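Local coordinates for UPF0201 protein MJ1564 (Methanocaldococcus jannaschii DSM 2661, PDB 2PZZ) that is of unknown function but belongs to an archaeal family that resembles RNA-binding proteins in structure, although binding RNA itself seems unlikely, at residues 21-26 and 30-35; 70-75 and 124-129; 12-17 and 99-104. All coordinates share one frame; numbering follows the deposited sequence.

Contact 1 of 3, residues 21-26 and 30-35; sequences KAILNI and AKLTFI
Ile23 and Leu32 touch each other across the contact and also share a flat neighbour, for both touch Trp44 of strand 42-48, whose ring in turn meets Phe34 with the two planes at about 60°. Between the segments themselves the touching is wholly aliphatic at the side chains. Ile23 and Leu32 come tip to tip, CG2 of Ile23 standing 4.0 Å from CD2 of Leu32. With CG1 of Ile23 anti to the carbonyl carbon (chi1 -66°), its CG2 branch lies anti to the backbone N and is the one presented to the strand. Leu24 behaves differently: its side chain runs alongside that of Leu32 in the opposite direction, and its CD2 lies 4.0 Å from Leu32 CD1. The same methyl meets the start of the second segment, 3.9 Å from the carbonyl O of Ala30 and 4.4 Å from Ala30 CB. A methyl is the only side-chain group Ala30 brings, which suits the place where the chain comes off the helix and turns back along it. Helix 16-26 is here the crossover of a split beta-alpha-beta unit: it leads from strand 3-10 to the parallel strand 31-36, with strand 42-48 lying between the two. Branched aliphatics suit this seam, Ile23 reaching Ile6 and Ala8 of the central strand 3-10, while Leu24 and Leu32 meet at the partly exposed margin, where the helix packs on the outermost strand.

Contact 2 of 3, residues 70-75 and 124-129; sequences VLEKGM and APRTKG
OE2 of Glu72 is shared by two arginines, forming a salt bridge with NE of Arg68, one helical turn back, and a long one to Arg126 NH2, 3.7 Å away across the contact. Arg68 is the stronger partner. The oxygen sits well out of the Arg126 guanidinium plane, so no N-H points at it and attraction between the charges is all that links the two. The side chains cross at about a right angle, with the carboxylate and guanidinium planes 72° apart. Arg126 gets there by length: its chain is extended from CG to NE, and the last turn, about CD-NE (chi4 -54°), carries NH2 toward the helix. Arg68 also donates through NH1 to the carbonyl O of Ala124, so it ties the acid and the loop backbone together and probably sets the position of both. Beneath these charges the contact is apolar. CD1 of Leu71 lies 4.3 Å from CB of Ala124, and Leu71 also packs on Ile120 and Phe82; a small residue suits Ala124, which also touches Ala67. The helix itself ends here, Gly74 N still reaching back to Val70 O at 3.2 Å while Gly74 is the first residue to leave helical angles. The arrangement is that of two packed helices, 64-73 and 116-123, with a buried apolar seam edged by surface charges where the chain leaves the second helix.

Contact 3 of 3, residues 12-17 and 99-104; sequences PTEDKY and DTHGGI
This contact belongs to the interface between the two subunits, where the turn leading into helix 16-26 lies beside the loop before strand 104-109. Glu14 and His101 carry it, sliding past each other in opposite directions. CD of Glu14 comes within 3.3 Å of CD2 of His101, and CG of Glu14 lies 3.5 Å from that same ring carbon. The carboxylate meets the edge of the imidazole, with OE2 in the ring plane, and the two planes stand 75° apart. From the other branch, OE1 of Glu14 approaches CB of His101 at 3.5 Å. Chi1 of Glu14 is -93°, some way off staggered, consistent with its carboxylate being held by several polar partners. Those ties lie outside the two segments: OE2 accepts from Lys11 N, while OE1 pairs with Lys86 NZ and is hydrogen-bonded to Thr13 OG1 of the second subunit. Thr13 repays this symmetrically by bonding Glu14 of that subunit. His101 is presented by a type I turn from Asp99 to Gly102, and Asp99 OD2 accepts from His101 N at 2.9 Å in an Asx turn, the N-H reaching that oxygen from above the carboxylate plane. Glycine suits position 102, since at its backbone angles a CB would collide with the preceding carbonyl O. With an alanine in place of Glu14, Lys86 would probably lose its counter-charge, Thr13 of the second subunit would lose one of its partners and the His101 ring would be freer to turn. Lys86 NZ also bonds His101 O, so one ammonium joins both segments. The chemistry thus implies a buried carboxylate whose charge is probably stabilised by that lysine and by bonds drawn from both subunits.

In the fold
Contacts 1 and 3 are neighbours, their centres about 12 Å apart, and both use helix 16-26. They touch where Phe34 CE2 lies 3.9 Å from Lys16 NZ and where Ile23 and Ile104 pack together, so the packing of helix 16-26 on the sheet adjoins the subunit interface near contact 3. Contact 2 joins helix 64-73 to the loop after helix 116-123 and lies on the other side of the chain's centre, about 25 Å from contact 1 and 27 Å from contact 3, centre to centre. Along the sequence, contact 1 falls between the two segments of contact 3, whereas the segments of contacts 2 and 3 interleave.

Contact 1 of 3, residues 21-26 and 30-35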
# COMPACT_ATOMS: atom_id res chain seq x y z
N LYS A 21 9.83 -9.57 3.36
CA LYS A 21 9.56 -10.95 2.93
C LYS A 21 8.88 -10.94 1.58
O LYS A 21 9.04 -11.89 0.80
CB LYS A 21 8.69 -11.70 3.95
CG LYS A 21 9.46 -12.07 5.22
CD LYS A 21 8.56 -12.74 6.25
CE LYS A 21 9.29 -12.90 7.57
NZ LYS A 21 8.39 -13.45 8.61
N ALA A 22 8.12 -9.89 1.29
CA ALA A 22 7.46 -9.83 -0.00
C ALA A 22 8.54 -9.72 -1.07
O ALA A 22 8.44 -10.29 -2.14
CB ALA A 22 6.51 -8.65 -0.07
N ILE A 23 9.59 -8.97 -0.77
CA ILE A 23 10.67 -8.84 -1.75
C ILE A 23 11.37 -10.19 -1.93
O ILE A 23 11.51 -10.67 -3.05
CB ILE A 23 11.71 -7.80 -1.29
CG1 ILE A 23 11.06 -6.41 -1.27
CG2 ILE A 23 12.95 -7.87 -2.21
CD1 ILE A 23 11.98 -5.31 -0.75
N LEU A 24 11.79 -10.79 -0.82
CA LEU A 24 12.50 -12.07 -0.87
C LEU A 24 11.70 -13.17 -1.55
O LEU A 24 12.29 -14.05 -2.17
CB LEU A 24 12.95 -12.48 0.54
CG LEU A 24 13.94 -11.46 1.14
CD1 LEU A 24 14.19 -11.74 2.61
CD2 LEU A 24 15.26 -11.50 0.36
N ASN A 25 10.37 -13.13 -1.46
CA ASN A 25 9.56 -14.16 -2.12
C ASN A 25 9.74 -14.12 -3.63
O ASN A 25 9.51 -15.12 -4.31
CB ASN A 25 8.06 -13.99 -1.82
CG ASN A 25 7.70 -14.40 -0.42
OD1 ASN A 25 8.43 -15.15 0.23
ND2 ASN A 25 6.55 -13.91 0.06
N ILE A 26 10.13 -12.96 -4.16
CA ILE A 26 10.33 -12.83 -5.61
C ILE A 26 11.83 -12.82 -5.95
O ILE A 26 12.24 -13.33 -7.00
CB ILE A 26 9.68 -11.54 -6.16
CG1 ILE A 26 8.25 -11.40 -5.62
CG2 ILE A 26 9.65 -11.57 -7.69
CD1 ILE A 26 7.29 -12.53 -6.05
N ALA A 30 18.33 -11.45 -2.89
CA ALA A 30 18.56 -10.02 -2.69
C ALA A 30 19.20 -9.65 -1.35
O ALA A 30 18.85 -10.22 -0.32
CB ALA A 30 17.25 -9.26 -2.87
N LYS A 31 20.15 -8.72 -1.39
CA LYS A 31 20.81 -8.22 -0.18
C LYS A 31 20.03 -6.95 0.12
O LYS A 31 20.02 -6.03 -0.70
CB LYS A 31 22.27 -7.84 -0.43
CG LYS A 31 23.27 -8.98 -0.31
CD LYS A 31 23.23 -9.92 -1.50
CE LYS A 31 24.45 -10.84 -1.49
NZ LYS A 31 24.42 -11.77 -2.64
N LEU A 32 19.38 -6.88 1.27
CA LEU A 32 18.55 -5.72 1.59
C LEU A 32 19.00 -4.86 2.76
O LEU A 32 19.52 -5.36 3.75
CB LEU A 32 17.11 -6.18 1.83
CG LEU A 32 16.47 -7.06 0.75
CD1 LEU A 32 15.16 -7.64 1.25
CD2 LEU A 32 16.24 -6.24 -0.52
N THR A 33 18.80 -3.55 2.62
CA THR A 33 19.12 -2.62 3.69
C THR A 33 17.89 -1.72 3.90
O THR A 33 17.22 -1.31 2.95
CB THR A 33 20.33 -1.73 3.36
OG1 THR A 33 19.91 -0.66 2.50
CG2 THR A 33 21.41 -2.56 2.65
N PHE A 34 17.60 -1.42 5.16
CA PHE A 34 16.45 -0.60 5.49
C PHE A 34 16.86 0.79 5.96
O PHE A 34 17.69 0.92 6.86
CB PHE A 34 15.63 -1.26 6.59
CG PHE A 34 14.48 -0.42 7.07
CD1 PHE A 34 13.30 -0.35 6.34
CD2 PHE A 34 14.59 0.30 8.26
CE1 PHE A 34 12.23 0.43 6.79
CE2 PHE A 34 13.52 1.08 8.71
CZ PHE A 34 12.34 1.15 7.98
N ILE A 35 16.28 1.81 5.36
CA ILE A 35 16.57 3.18 5.77
C ILE A 35 15.30 3.88 6.21
O ILE A 35 14.24 3.74 5.60
CB ILE A 35 17.23 4.00 4.64
CG1 ILE A 35 16.48 3.82 3.33
CG2 ILE A 35 18.69 3.59 4.49
CD1 ILE A 35 16.82 2.53 2.59

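Contact 2 of 3, residues 70-75 and 124-129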
# COMPACT_ATOMS: atom_id res chain seq x y z
N VAL A 70 5.11 -5.69 -20.16
CA VAL A 70 5.56 -4.75 -19.14
C VAL A 70 7.07 -4.46 -19.22
O VAL A 70 7.50 -3.32 -19.07
CB VAL A 70 5.21 -5.25 -17.72
CG1 VAL A 70 5.81 -4.32 -16.67
CG2 VAL A 70 3.68 -5.32 -17.55
N LEU A 71 7.86 -5.50 -19.45
CA LEU A 71 9.31 -5.32 -19.55
C LEU A 71 9.71 -4.49 -20.77
O LEU A 71 10.61 -3.65 -20.68
CB LEU A 71 10.00 -6.69 -19.58
CG LEU A 71 9.73 -7.55 -18.34
CD1 LEU A 71 10.53 -8.85 -18.40
CD2 LEU A 71 10.10 -6.75 -17.10
N GLU A 72 9.06 -4.70 -21.91
CA GLU A 72 9.41 -3.92 -23.09
C GLU A 72 9.00 -2.47 -22.91
O GLU A 72 9.72 -1.56 -23.31
CB GLU A 72 8.75 -4.51 -24.33
CG GLU A 72 9.34 -5.82 -24.75
CD GLU A 72 8.83 -6.26 -26.09
OE1 GLU A 72 8.16 -5.43 -26.75
OE2 GLU A 72 9.09 -7.42 -26.49
N LYS A 73 7.84 -2.27 -22.29
CA LYS A 73 7.33 -0.92 -22.04
C LYS A 73 8.24 -0.09 -21.13
O LYS A 73 8.31 1.13 -21.27
CB LYS A 73 5.94 -1.02 -21.41
CG LYS A 73 5.31 0.31 -21.03
CD LYS A 73 3.84 0.11 -20.63
CE LYS A 73 3.07 -0.60 -21.76
NZ LYS A 73 1.63 -0.85 -21.44
N GLY A 74 8.93 -0.75 -20.20
CA GLY A 74 9.82 -0.03 -19.30
C GLY A 74 11.27 -0.08 -19.77
O GLY A 74 12.19 0.37 -19.09
N MSE A 75 11.47 -0.63 -20.96
CA MSE A 75 12.79 -0.78 -21.54
C MSE A 75 13.49 0.49 -22.06
O MSE A 75 12.87 1.37 -22.66
CB MSE A 75 12.73 -1.79 -22.68
CG MSE A 75 14.05 -2.01 -23.41
SE MSE A 75 13.97 -3.55 -24.59
CE MSE A 75 12.74 -2.87 -25.93
N ALA A 124 10.89 -13.40 -20.07
CA ALA A 124 9.51 -13.55 -20.49
C ALA A 124 9.44 -13.80 -22.00
O ALA A 124 9.22 -12.88 -22.79
CB ALA A 124 8.71 -12.30 -20.12
N PRO A 125 9.64 -15.06 -22.42
CA PRO A 125 9.61 -15.48 -23.82
C PRO A 125 8.20 -15.46 -24.38
O PRO A 125 7.23 -15.74 -23.66
CB PRO A 125 10.14 -16.92 -23.77
CG PRO A 125 10.88 -16.99 -22.47
CD PRO A 125 10.03 -16.19 -21.56
N ARG A 126 8.08 -15.15 -25.67
CA ARG A 126 6.78 -15.14 -26.32
C ARG A 126 6.20 -16.54 -26.24
O ARG A 126 6.90 -17.49 -25.90
CB ARG A 126 6.92 -14.73 -27.79
CG ARG A 126 7.38 -13.30 -27.99
CD ARG A 126 7.18 -12.85 -29.43
NE ARG A 126 7.41 -11.41 -29.56
CZ ARG A 126 6.80 -10.48 -28.83
NH1 ARG A 126 5.92 -10.83 -27.90
NH2 ARG A 126 7.08 -9.19 -29.02
N THR A 127 4.90 -16.67 -26.53
CA THR A 127 4.24 -17.97 -26.51
C THR A 127 3.16 -18.06 -27.58
O THR A 127 2.76 -17.06 -28.19
CB THR A 127 3.56 -18.28 -25.14
OG1 THR A 127 2.48 -17.37 -24.92
CG2 THR A 127 4.56 -18.15 -24.00
N LYS A 128 2.70 -19.29 -27.82
CA LYS A 128 1.65 -19.59 -28.78
C LYS A 128 0.85 -20.71 -28.15
O LYS A 128 1.13 -21.89 -28.36
CB LYS A 128 2.25 -20.08 -30.11
CG LYS A 128 3.12 -19.06 -30.83
CD LYS A 128 3.60 -19.60 -32.18
CE LYS A 128 4.48 -18.59 -32.90
NZ LYS A 128 4.90 -19.07 -34.26
N GLY A 129 -0.15 -20.34 -27.36
CA GLY A 129 -0.97 -21.34 -26.71
C GLY A 129 -0.47 -21.62 -25.31
O GLY A 129 -0.70 -22.71 -24.76

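Contact 3 of 3, residues 12-17 and 99-104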
# COMPACT_ATOMS: atom_id res chain seq x y z
N PRO A 12 4.08 3.87 7.44
CA PRO A 12 3.91 3.83 8.89
C PRO A 12 3.11 2.65 9.45
O PRO A 12 3.47 2.09 10.49
CB PRO A 12 3.23 5.17 9.19
CG PRO A 12 3.91 6.09 8.20
CD PRO A 12 3.89 5.24 6.92
N THR A 13 2.02 2.27 8.77
CA THR A 13 1.18 1.17 9.26
C THR A 13 1.60 -0.19 8.71
O THR A 13 0.95 -1.20 8.97
CB THR A 13 -0.32 1.40 8.92
OG1 THR A 13 -0.50 1.47 7.50
CG2 THR A 13 -0.82 2.69 9.57
N GLU A 14 2.68 -0.21 7.93
CA GLU A 14 3.17 -1.46 7.38
C GLU A 14 4.20 -2.05 8.33
O GLU A 14 4.78 -1.34 9.15
CB GLU A 14 3.80 -1.25 5.99
CG GLU A 14 2.83 -1.46 4.84
CD GLU A 14 3.43 -1.10 3.51
OE1 GLU A 14 3.42 -1.96 2.59
OE2 GLU A 14 3.90 0.05 3.37
N ASP A 15 4.40 -3.36 8.23
CA ASP A 15 5.41 -4.03 9.05
C ASP A 15 6.58 -4.20 8.11
O ASP A 15 6.49 -4.94 7.13
CB ASP A 15 4.91 -5.40 9.51
CG ASP A 15 5.95 -6.16 10.29
OD1 ASP A 15 7.08 -6.31 9.80
OD2 ASP A 15 5.64 -6.61 11.41
N LYS A 16 7.69 -3.54 8.40
CA LYS A 16 8.85 -3.63 7.51
C LYS A 16 9.31 -5.04 7.18
O LYS A 16 9.78 -5.30 6.07
CB LYS A 16 10.02 -2.80 8.06
CG LYS A 16 10.59 -3.24 9.40
CD LYS A 16 11.73 -2.30 9.76
CE LYS A 16 12.38 -2.64 11.08
NZ LYS A 16 13.51 -1.72 11.39
N TYR A 17 9.17 -5.96 8.13
CA TYR A 17 9.59 -7.34 7.89
C TYR A 17 8.67 -8.06 6.91
O TYR A 17 9.09 -8.95 6.16
CB TYR A 17 9.70 -8.06 9.23
CG TYR A 17 10.70 -7.35 10.11
CD1 TYR A 17 12.01 -7.16 9.67
CD2 TYR A 17 10.33 -6.78 11.33
CE1 TYR A 17 12.92 -6.42 10.41
CE2 TYR A 17 11.25 -6.03 12.08
CZ TYR A 17 12.55 -5.86 11.61
OH TYR A 17 13.48 -5.12 12.31
N ASP A 99 0.27 -1.64 -5.89
CA ASP A 99 -0.75 -1.73 -4.86
C ASP A 99 -0.91 -0.37 -4.17
O ASP A 99 -0.12 0.55 -4.41
CB ASP A 99 -0.40 -2.80 -3.82
CG ASP A 99 0.91 -2.51 -3.11
OD1 ASP A 99 1.97 -2.65 -3.76
OD2 ASP A 99 0.87 -2.15 -1.92
N THR A 100 -1.92 -0.26 -3.31
CA THR A 100 -2.19 0.97 -2.58
C THR A 100 -0.97 1.44 -1.78
O THR A 100 -0.83 2.62 -1.46
CB THR A 100 -3.36 0.79 -1.59
OG1 THR A 100 -4.54 0.38 -2.30
CG2 THR A 100 -3.65 2.08 -0.85
N HIS A 101 -0.09 0.50 -1.45
CA HIS A 101 1.08 0.84 -0.65
C HIS A 101 2.41 1.09 -1.38
O HIS A 101 3.46 1.10 -0.76
CB HIS A 101 1.26 -0.19 0.46
CG HIS A 101 0.21 -0.09 1.53
ND1 HIS A 101 -1.13 0.02 1.25
CD2 HIS A 101 0.32 -0.05 2.88
CE1 HIS A 101 -1.81 0.12 2.38
NE2 HIS A 101 -0.96 0.08 3.38
N GLY A 102 2.36 1.30 -2.70
CA GLY A 102 3.59 1.61 -3.42
C GLY A 102 4.23 0.59 -4.33
O GLY A 102 4.93 0.96 -5.28
N GLY A 103 4.01 -0.69 -4.07
CA GLY A 103 4.61 -1.70 -4.92
C GLY A 103 6.11 -1.78 -4.71
O GLY A 103 6.68 -1.05 -3.88
N ILE A 104 6.75 -2.69 -5.43
CA ILE A 104 8.18 -2.89 -5.35
C ILE A 104 8.72 -2.39 -6.68
O ILE A 104 8.33 -2.88 -7.73
CB ILE A 104 8.56 -4.40 -5.18
CG1 ILE A 104 7.97 -4.97 -3.87
CG2 ILE A 104 10.08 -4.57 -5.11
CD1 ILE A 104 6.49 -5.12 -3.88